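Local coordinates for protein beta-mannosidase (Trichoderma harzianum, PDB 4CVU) that probably hydrolyses terminal beta-mannosidic linkages in manno-oligosaccharides as a fungal beta-mannosidase of glycoside hydrolase family 2, at residues 615-620 with 643-648; 657-662 with 669-674. All coordinates share one frame; numbering follows the deposited sequence.

Interaction 1: 615-620 with 643-648. With NAG (2-acetamido-2-deoxy-beta-D-glucopyranose), chain B; NAG (2-acetamido-2-deoxy-beta-D-glucopyranose), chain C.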
ATOM      1  N   LEU A 615       1.387   8.282   4.968  1.00 38.00           N
ATOM      2  CA  LEU A 615       0.806   9.442   4.342  1.00 37.47           C
ATOM      3  C   LEU A 615       0.821  10.665   5.258  1.00 36.60           C
ATOM      4  O   LEU A 615      -0.207  11.080   5.765  1.00 35.04           O
ATOM      5  CB  LEU A 615      -0.629   9.129   3.918  1.00 38.66           C
ATOM      6  CG  LEU A 615      -0.813   7.997   2.905  1.00 37.68           C
ATOM      7  CD1 LEU A 615      -2.290   7.691   2.725  1.00 38.47           C
ATOM      8  CD2 LEU A 615      -0.214   8.285   1.532  1.00 39.52           C
ATOM      9  N   SER A 616       1.994  11.251   5.462  1.00 35.67           N
ATOM     10  CA  SER A 616       2.074  12.534   6.163  1.00 34.57           C
ATOM     11  C   SER A 616       3.210  13.310   5.584  1.00 34.34           C
ATOM     12  O   SER A 616       4.138  12.745   5.015  1.00 34.85           O
ATOM     13  CB  SER A 616       2.202  12.381   7.695  1.00 36.52           C
ATOM     14  OG  SER A 616       3.461  11.811   8.023  1.00 38.78           O
ATOM     15  N   PHE A 617       3.150  14.624   5.697  1.00 34.79           N
ATOM     16  CA  PHE A 617       4.037  15.489   4.923  1.00 35.67           C
ATOM     17  C   PHE A 617       5.490  15.017   5.034  1.00 35.55           C
ATOM     18  O   PHE A 617       6.205  14.952   4.075  1.00 34.32           O
ATOM     19  CB  PHE A 617       3.859  16.933   5.371  1.00 36.54           C
ATOM     20  CG  PHE A 617       4.445  17.963   4.428  1.00 37.58           C
ATOM     21  CD1 PHE A 617       5.754  18.363   4.547  1.00 38.73           C
ATOM     22  CD2 PHE A 617       3.663  18.567   3.452  1.00 38.54           C
ATOM     23  CE1 PHE A 617       6.316  19.361   3.707  1.00 38.67           C
ATOM     24  CE2 PHE A 617       4.196  19.550   2.608  1.00 39.69           C
ATOM     25  CZ  PHE A 617       5.548  19.930   2.713  1.00 39.97           C
ATOM     26  N   ASN A 618       5.880  14.617   6.243  1.00 36.72           N
ATOM     27  CA  ASN A 618       7.284  14.374   6.563  1.00 37.45           C
ATOM     28  C   ASN A 618       7.492  12.944   7.048  1.00 37.19           C
ATOM     29  O   ASN A 618       8.352  12.691   7.870  1.00 38.01           O
ATOM     30  CB  ASN A 618       7.685  15.336   7.672  1.00 39.05           C
ATOM     31  CG  ASN A 618       8.327  16.612   7.182  1.00 39.65           C
ATOM     32  OD1 ASN A 618       8.930  16.698   6.076  1.00 38.41           O
ATOM     33  ND2 ASN A 618       8.227  17.614   8.006  1.00 40.60           N
ATOM     34  N   SER A 619       6.693  11.988   6.600  1.00 37.01           N
ATOM     35  CA  SER A 619       6.987  10.597   6.956  1.00 37.66           C
ATOM     36  C   SER A 619       8.337  10.233   6.353  1.00 39.21           C
ATOM     37  O   SER A 619       8.832  10.910   5.436  1.00 38.94           O
ATOM     38  CB  SER A 619       5.935   9.636   6.418  1.00 37.19           C
ATOM     39  OG  SER A 619       5.897   9.688   5.000  1.00 35.90           O
ATOM     40  N   THR A 620       8.956   9.183   6.891  1.00 40.30           N
ATOM     41  CA  THR A 620      10.273   8.810   6.439  1.00 40.06           C
ATOM     42  C   THR A 620      10.213   8.375   4.969  1.00 38.82           C
ATOM     43  O   THR A 620      11.083   8.729   4.190  1.00 37.55           O
ATOM     44  CB  THR A 620      10.870   7.714   7.310  1.00 42.89           C
ATOM     45  OG1 THR A 620      10.994   8.187   8.647  1.00 44.77           O
ATOM     46  CG2 THR A 620      12.266   7.303   6.804  1.00 43.31           C
ATOM     47  N   LEU A 643      15.802  19.145   2.824  1.00 39.78           N
ATOM     48  CA  LEU A 643      15.986  20.525   2.357  1.00 40.20           C
ATOM     49  C   LEU A 643      14.827  20.866   1.410  1.00 39.93           C
ATOM     50  O   LEU A 643      14.360  21.997   1.381  1.00 37.69           O
ATOM     51  CB  LEU A 643      17.309  20.691   1.636  1.00 41.05           C
ATOM     52  CG  LEU A 643      18.527  20.545   2.553  1.00 43.24           C
ATOM     53  CD1 LEU A 643      19.768  20.254   1.742  1.00 43.70           C
ATOM     54  CD2 LEU A 643      18.699  21.830   3.383  1.00 45.37           C
ATOM     55  N   GLY A 644      14.360  19.866   0.656  1.00 36.95           N
ATOM     56  CA  GLY A 644      13.270  20.126  -0.288  1.00 37.62           C
ATOM     57  C   GLY A 644      11.967  20.242   0.436  1.00 38.04           C
ATOM     58  O   GLY A 644      11.145  21.123   0.087  1.00 38.13           O
ATOM     59  N   GLN A 645      11.707  19.274   1.335  1.00 37.74           N
ATOM     60  CA  GLN A 645      10.594  19.343   2.275  1.00 36.82           C
ATOM     61  C   GLN A 645      10.451  20.736   2.908  1.00 37.50           C
ATOM     62  O   GLN A 645       9.331  21.285   3.019  1.00 36.48           O
ATOM     63  CB  GLN A 645      10.741  18.307   3.379  1.00 37.62           C
ATOM     64  CG  GLN A 645      10.746  16.876   2.895  1.00 37.16           C
ATOM     65  CD  GLN A 645       9.475  16.522   2.172  1.00 36.54           C
ATOM     66  OE1 GLN A 645       9.435  16.433   0.944  1.00 35.28           O
ATOM     67  NE2 GLN A 645       8.424  16.352   2.926  1.00 37.43           N
ATOM     68  N   VAL A 646      11.570  21.307   3.318  1.00 37.48           N
ATOM     69  CA  VAL A 646      11.592  22.629   3.940  1.00 38.31           C
ATOM     70  C   VAL A 646      11.231  23.738   2.954  1.00 37.82           C
ATOM     71  O   VAL A 646      10.502  24.657   3.304  1.00 40.02           O
ATOM     72  CB  VAL A 646      12.945  22.903   4.623  1.00 39.45           C
ATOM     73  CG1 VAL A 646      13.111  24.379   5.036  1.00 40.57           C
ATOM     74  CG2 VAL A 646      13.077  22.011   5.848  1.00 41.65           C
ATOM     75  N   GLU A 647      11.741  23.667   1.735  1.00 37.34           N
ATOM     76  CA  GLU A 647      11.382  24.674   0.711  1.00 36.51           C
ATOM     77  C   GLU A 647       9.875  24.729   0.512  1.00 35.40           C
ATOM     78  O   GLU A 647       9.253  25.787   0.495  1.00 34.18           O
ATOM     79  CB  GLU A 647      12.097  24.415  -0.607  1.00 38.19           C
ATOM     80  CG  GLU A 647      13.590  24.790  -0.604  1.00 39.01           C
ATOM     81  CD  GLU A 647      14.331  24.299  -1.854  1.00 39.68           C
ATOM     82  OE1 GLU A 647      13.700  23.685  -2.749  1.00 38.79           O
ATOM     83  OE2 GLU A 647      15.557  24.549  -1.966  1.00 40.99           O
ATOM     84  N   MET A 648       9.224  23.571   0.388  1.00 33.26           N
ATOM     85  CA  MET A 648       7.813  23.612   0.178  1.00 31.90           C
ATOM     86  C   MET A 648       7.094  24.166   1.389  1.00 32.73           C
ATOM     87  O   MET A 648       6.109  24.914   1.254  1.00 33.87           O
ATOM     88  CB  MET A 648       7.311  22.169  -0.159  1.00 30.54           C
ATOM     89  CG  MET A 648       7.808  21.663  -1.479  1.00 29.29           C
ATOM     90  SD  MET A 648       6.957  20.054  -1.817  1.00 28.44           S
ATOM     91  CE  MET A 648       7.944  19.181  -0.657  1.00 28.29           C
TER
HETATM   92  C1  NAG B   1       8.843  18.883   7.772  1.00 35.85           C
HETATM   93  C2  NAG B   1       8.104  20.122   8.234  1.00 37.49           C
HETATM   94  C3  NAG B   1       8.994  21.366   8.273  1.00 38.91           C
HETATM   95  C4  NAG B   1      10.347  21.131   8.953  1.00 40.03           C
HETATM   96  C5  NAG B   1      10.935  19.895   8.349  1.00 38.56           C
HETATM   97  C6  NAG B   1      12.288  19.531   8.966  1.00 42.41           C
HETATM   98  C7  NAG B   1       5.723  20.200   7.691  1.00 39.94           C
HETATM   99  C8  NAG B   1       4.653  20.634   6.725  1.00 39.38           C
HETATM  100  N2  NAG B   1       6.981  20.430   7.357  1.00 38.24           N
HETATM  101  O3  NAG B   1       8.316  22.410   8.932  1.00 37.61           O
HETATM  102  O4  NAG B   1      11.250  22.188   8.720  1.00 41.06           O
HETATM  103  O5  NAG B   1      10.057  18.797   8.497  1.00 37.41           O
HETATM  104  O6  NAG B   1      12.149  19.316  10.358  1.00 45.50           O
HETATM  105  O7  NAG B   1       5.390  19.679   8.763  1.00 41.78           O
HETATM  106  C1  NAG C   2      11.221  23.232   9.692  1.00 46.04           C
HETATM  107  C2  NAG C   2      12.581  23.925   9.652  1.00 47.48           C
HETATM  108  C3  NAG C   2      12.631  25.152  10.526  1.00 50.34           C
HETATM  109  C4  NAG C   2      11.465  26.064  10.207  1.00 50.64           C
HETATM  110  C5  NAG C   2      10.171  25.280  10.324  1.00 49.43           C
HETATM  111  C6  NAG C   2       8.980  26.155   9.935  1.00 48.24           C
HETATM  112  C7  NAG C   2      14.690  22.700   9.374  1.00 52.91           C
HETATM  113  C8  NAG C   2      15.610  21.672   9.961  1.00 51.88           C
HETATM  114  N2  NAG C   2      13.590  22.987  10.086  1.00 50.24           N
HETATM  115  O3  NAG C   2      13.817  25.832  10.234  1.00 51.98           O
HETATM  116  O4  NAG C   2      11.458  27.158  11.098  1.00 51.76           O
HETATM  117  O5  NAG C   2      10.189  24.163   9.451  1.00 50.34           O
HETATM  118  O6  NAG C   2       7.841  25.331   9.859  1.00 46.55           O
HETATM  119  O7  NAG C   2      14.987  23.238   8.304  1.00 50.49           O
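The amide nitrogen NE2 of Gln-645 meets two oxygens of the loop 615-620. It donates a hydrogen bond to Asn-618 OD1 at 3.2 Å, nearly straight at 173° and lying in the glutamine's own amide plane, while Phe-617 O sits 2.9 Å from the same NE2. On the acceptor side the donor is tilted from the carbonyl plane of Asn-618, and the two amides are turned 61° against each other. Gln-645 gets there by pointing off its helix toward the loop, and its chain is bent at chi2; its other amide atom, OE1, is held by Asn-626, so the rotation of the amide is fixed from both ends.

Asn-618 is a glycosylation site: ND2 carries the first sugar of an N-linked glycan, bonded to C1 of NAG (chain B). Its sequence Asn-Ser-Thr fits the sequon Asn-X-Thr, and the asparagine lies inside a type I turn from Ser-616 to Ser-619, just ahead of helix 620-625. The acetamide methyl of that sugar, C8, rests over one face of the neighbouring Phe-617 ring, off-centre toward CD1 at 3.3 Å, a place the ring reaches because CG stands anti to the backbone N (chi1 -165°). The ring's edge faces helix 638-655, with Gln-645 O in its plane and CZ 4.0 Å from Met-648 CB. Next along the helix, Val-646, which points away from the loop, touches O4 of the first sugar with CG2 and, at 3.3 Å, O7 of NAG (chain C) with the same methyl.

Because Asn-618 gives its nitrogen to the sugar and its oxygen to Gln-645, both ends of the side-chain amide are engaged, and the root of the glycan is tied to the helix as well as to the loop.

Interaction 2: 657-662 with 669-674; sequences PTPDKT and SSWCHA. With CD (cadmium ion), chain Q; NAG (2-acetamido-2-deoxy-beta-D-glucopyranose), chain H.
The indole of Trp-671 is sandwiched between a proline and a sugar. Pro-659 CD lies over one face, 3.7 Å from the centroid of the five-membered ring and only 14° off its normal, a CH-pi contact over the five-membered ring, toward the rim of the indole; on the opposite face sits C6 of NAG (chain H), 3.4 Å above the plane and displaced toward the rim. The ring nitrogen serves the same proline, since Trp-671 NE1 donates to Pro-659 O at 3.0 Å. That bond is bent (140°), and the donor stands above the carbonyl plane. Ring and carbonyl of one residue are thus both held by one side chain.

Here the chain leaves helix 638-655 in an extended loop and turns into helix 664-692, so 657-662 packs against the first turns of helix 664-692, at Ser-670, Trp-671 and Ala-674. Pro-659 CG also packs on Ser-670 CB at 3.8 Å, and Ser-670 OG touches the aliphatic part of Lys-661 at CE; the lysine's chain is bent at chi2 (-77°) and carries NZ on to Asp-938 O and Thr-941 O near the C-terminus. With an alanine in place of Trp-671, Pro-659 O would probably lose its donor, and the proline ring and the sugar would probably lose the indole that separates and supports them.

Asp-660 faces away from the helix. Its carboxylate binds a cadmium ion through both oxygens at 2.6 Å each, and OD1 additionally accepts a hydrogen bond of 3.0 Å from N2 of NAG (chain H), so the metal site is joined to an N-linked sugar.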
ATOM      1  N   PRO A 657      -2.811  29.798   3.325  1.00 40.62           N
ATOM      2  CA  PRO A 657      -3.256  29.346   4.639  1.00 42.17           C
ATOM      3  C   PRO A 657      -2.577  28.016   4.941  1.00 40.67           C
ATOM      4  O   PRO A 657      -2.331  27.263   4.025  1.00 41.01           O
ATOM      5  CB  PRO A 657      -4.773  29.210   4.472  1.00 42.43           C
ATOM      6  CG  PRO A 657      -5.108  30.079   3.290  1.00 41.00           C
ATOM      7  CD  PRO A 657      -3.930  29.965   2.389  1.00 40.91           C
ATOM      8  N   THR A 658      -2.272  27.761   6.213  1.00 39.59           N
ATOM      9  CA  THR A 658      -1.519  26.580   6.633  1.00 39.29           C
ATOM     10  C   THR A 658      -2.474  25.581   7.232  1.00 38.15           C
ATOM     11  O   THR A 658      -2.994  25.805   8.330  1.00 37.17           O
ATOM     12  CB  THR A 658      -0.492  26.932   7.721  1.00 40.08           C
ATOM     13  OG1 THR A 658      -1.178  27.619   8.749  1.00 41.53           O
ATOM     14  CG2 THR A 658       0.620  27.838   7.154  1.00 41.35           C
ATOM     15  N   PRO A 659      -2.721  24.470   6.538  1.00 37.71           N
ATOM     16  CA  PRO A 659      -3.785  23.624   7.081  1.00 38.34           C
ATOM     17  C   PRO A 659      -3.512  23.098   8.498  1.00 40.00           C
ATOM     18  O   PRO A 659      -2.357  22.945   8.890  1.00 39.85           O
ATOM     19  CB  PRO A 659      -3.865  22.471   6.087  1.00 38.08           C
ATOM     20  CG  PRO A 659      -3.341  23.038   4.830  1.00 38.10           C
ATOM     21  CD  PRO A 659      -2.283  24.029   5.215  1.00 38.29           C
ATOM     22  N   ASP A 660      -4.578  22.791   9.231  1.00 40.12           N
ATOM     23  CA  ASP A 660      -4.488  22.163  10.540  1.00 41.75           C
ATOM     24  C   ASP A 660      -5.689  21.234  10.739  1.00 41.65           C
ATOM     25  O   ASP A 660      -6.474  21.414  11.646  1.00 42.13           O
ATOM     26  CB  ASP A 660      -4.471  23.248  11.611  1.00 42.21           C
ATOM     27  CG  ASP A 660      -4.073  22.732  12.970  1.00 43.68           C
ATOM     28  OD1 ASP A 660      -3.144  21.935  13.080  1.00 42.67           O
ATOM     29  OD2 ASP A 660      -4.693  23.165  13.942  1.00 47.52           O
ATOM     30  N   LYS A 661      -5.830  20.273   9.854  1.00 41.55           N
ATOM     31  CA  LYS A 661      -6.990  19.383   9.811  1.00 43.28           C
ATOM     32  C   LYS A 661      -6.884  18.281  10.836  1.00 44.10           C
ATOM     33  O   LYS A 661      -5.833  17.683  11.004  1.00 44.21           O
ATOM     34  CB  LYS A 661      -7.117  18.706   8.454  1.00 43.60           C
ATOM     35  CG  LYS A 661      -7.179  19.636   7.261  1.00 44.38           C
ATOM     36  CD  LYS A 661      -8.555  20.220   7.212  1.00 43.56           C
ATOM     37  CE  LYS A 661      -8.763  21.081   6.009  1.00 43.98           C
ATOM     38  NZ  LYS A 661     -10.166  21.538   6.140  1.00 42.74           N
ATOM     39  N   THR A 662      -8.010  18.006  11.489  1.00 44.40           N
ATOM     40  CA  THR A 662      -8.071  17.084  12.591  1.00 44.24           C
ATOM     41  C   THR A 662      -7.872  15.643  12.099  1.00 43.52           C
ATOM     42  O   THR A 662      -7.157  14.882  12.730  1.00 45.98           O
ATOM     43  CB  THR A 662      -9.412  17.288  13.373  1.00 45.40           C
ATOM     44  OG1 THR A 662      -9.388  18.584  13.983  1.00 44.72           O
ATOM     45  CG2 THR A 662      -9.626  16.232  14.434  1.00 44.92           C
ATOM     46  N   SER A 669      -3.495  15.535   2.736  1.00 34.00           N
ATOM     47  CA  SER A 669      -4.037  15.929   1.464  1.00 33.06           C
ATOM     48  C   SER A 669      -4.051  17.451   1.259  1.00 33.46           C
ATOM     49  O   SER A 669      -3.820  17.941   0.141  1.00 33.16           O
ATOM     50  CB  SER A 669      -5.452  15.537   1.334  1.00 34.03           C
ATOM     51  OG  SER A 669      -5.830  15.854   0.020  1.00 33.44           O
ATOM     52  N   SER A 670      -4.432  18.155   2.308  1.00 34.58           N
ATOM     53  CA  SER A 670      -4.595  19.613   2.257  1.00 35.76           C
ATOM     54  C   SER A 670      -3.263  20.331   2.200  1.00 35.83           C
ATOM     55  O   SER A 670      -3.159  21.389   1.549  1.00 36.86           O
ATOM     56  CB  SER A 670      -5.329  20.130   3.486  1.00 35.90           C
ATOM     57  OG  SER A 670      -6.702  20.136   3.318  1.00 37.17           O
ATOM     58  N   TRP A 671      -2.271  19.826   2.926  1.00 36.08           N
ATOM     59  CA  TRP A 671      -0.896  20.366   2.801  1.00 35.87           C
ATOM     60  C   TRP A 671      -0.364  20.094   1.384  1.00 34.75           C
ATOM     61  O   TRP A 671       0.288  20.914   0.802  1.00 33.69           O
ATOM     62  CB  TRP A 671       0.066  19.786   3.897  1.00 37.01           C
ATOM     63  CG  TRP A 671       0.105  20.614   5.115  1.00 37.07           C
ATOM     64  CD1 TRP A 671      -0.729  20.559   6.201  1.00 38.61           C
ATOM     65  CD2 TRP A 671       0.982  21.719   5.345  1.00 37.11           C
ATOM     66  NE1 TRP A 671      -0.390  21.544   7.093  1.00 38.15           N
ATOM     67  CE2 TRP A 671       0.634  22.284   6.578  1.00 38.40           C
ATOM     68  CE3 TRP A 671       2.016  22.295   4.605  1.00 38.75           C
ATOM     69  CZ2 TRP A 671       1.301  23.380   7.114  1.00 39.12           C
ATOM     70  CZ3 TRP A 671       2.687  23.386   5.128  1.00 38.19           C
ATOM     71  CH2 TRP A 671       2.335  23.911   6.375  1.00 39.45           C
ATOM     72  N   CYS A 672      -0.602  18.917   0.827  1.00 33.38           N
ATOM     73  CA  CYS A 672      -0.176  18.678  -0.548  1.00 32.18           C
ATOM     74  C   CYS A 672      -0.725  19.720  -1.560  1.00 32.70           C
ATOM     75  O   CYS A 672      -0.038  20.092  -2.497  1.00 33.76           O
ATOM     76  CB  CYS A 672      -0.558  17.248  -1.008  1.00 32.23           C
ATOM     77  SG  CYS A 672       0.461  15.974  -0.220  1.00 33.74           S
ATOM     78  N   HIS A 673      -1.970  20.146  -1.371  1.00 32.33           N
ATOM     79  CA  HIS A 673      -2.663  21.050  -2.277  1.00 31.64           C
ATOM     80  C   HIS A 673      -2.136  22.478  -2.125  1.00 32.48           C
ATOM     81  O   HIS A 673      -1.953  23.162  -3.124  1.00 32.28           O
ATOM     82  CB  HIS A 673      -4.149  20.980  -1.985  1.00 31.55           C
ATOM     83  CG  HIS A 673      -4.993  21.822  -2.875  1.00 30.96           C
ATOM     84  ND1 HIS A 673      -5.035  21.649  -4.228  1.00 31.33           N
ATOM     85  CD2 HIS A 673      -5.843  22.834  -2.602  1.00 31.52           C
ATOM     86  CE1 HIS A 673      -5.862  22.525  -4.766  1.00 31.07           C
ATOM     87  NE2 HIS A 673      -6.377  23.246  -3.798  1.00 31.77           N
ATOM     88  N   ALA A 674      -1.832  22.906  -0.901  1.00 32.87           N
ATOM     89  CA  ALA A 674      -1.214  24.257  -0.714  1.00 34.04           C
ATOM     90  C   ALA A 674       0.124  24.428  -1.415  1.00 33.74           C
ATOM     91  O   ALA A 674       0.423  25.535  -1.923  1.00 35.86           O
ATOM     92  CB  ALA A 674      -1.091  24.598   0.772  1.00 34.18           C
TER
HETATM   93 CD    CD Q1012      -3.186  21.996  15.645  1.00 72.30          CD
HETATM   94  C1  NAG H1003      -1.251  19.167  10.166  1.00 39.55           C
HETATM   95  C2  NAG H1003      -1.163  19.025  11.704  1.00 44.83           C
HETATM   96  C3  NAG H1003      -0.233  20.042  12.358  1.00 44.85           C
HETATM   97  C4  NAG H1003       1.098  20.048  11.633  1.00 43.45           C
HETATM   98  C5  NAG H1003       0.864  20.322  10.145  1.00 42.29           C
HETATM   99  C6  NAG H1003       2.178  20.322   9.349  1.00 42.94           C
HETATM  100  C7  NAG H1003      -2.988  18.099  13.002  1.00 47.00           C
HETATM  101  C8  NAG H1003      -4.313  18.304  13.692  1.00 44.59           C
HETATM  102  N2  NAG H1003      -2.445  19.123  12.357  1.00 44.78           N
HETATM  103  O3  NAG H1003      -0.032  19.658  13.702  1.00 47.14           O
HETATM  104  O4  NAG H1003       1.920  21.058  12.181  1.00 48.43           O
HETATM  105  O5  NAG H1003       0.025  19.330   9.613  1.00 40.44           O
HETATM  106  O6  NAG H1003       2.862  19.095   9.505  1.00 43.34           O
HETATM  107  O7  NAG H1003      -2.436  17.017  13.057  1.00 48.42           O

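Both interactions set a loop against one of two helices that follow each other in the chain: 638-655 in interaction 1 and 664-692 in interaction 2. They are neighbours, with centres about 13 Å apart, and they meet where Phe-617 CD2 packs 3.8 Å from Trp-671 CB. Interaction 1 is the more buried and rests on side-chain amides; interaction 2 is only partly buried, runs out to a cadmium ion, and depends on an aromatic face. In each, an aromatic ring supports an N-linked sugar: in 615-620 with 643-648 the ring comes from the loop, in 657-662 with 669-674 from the helix.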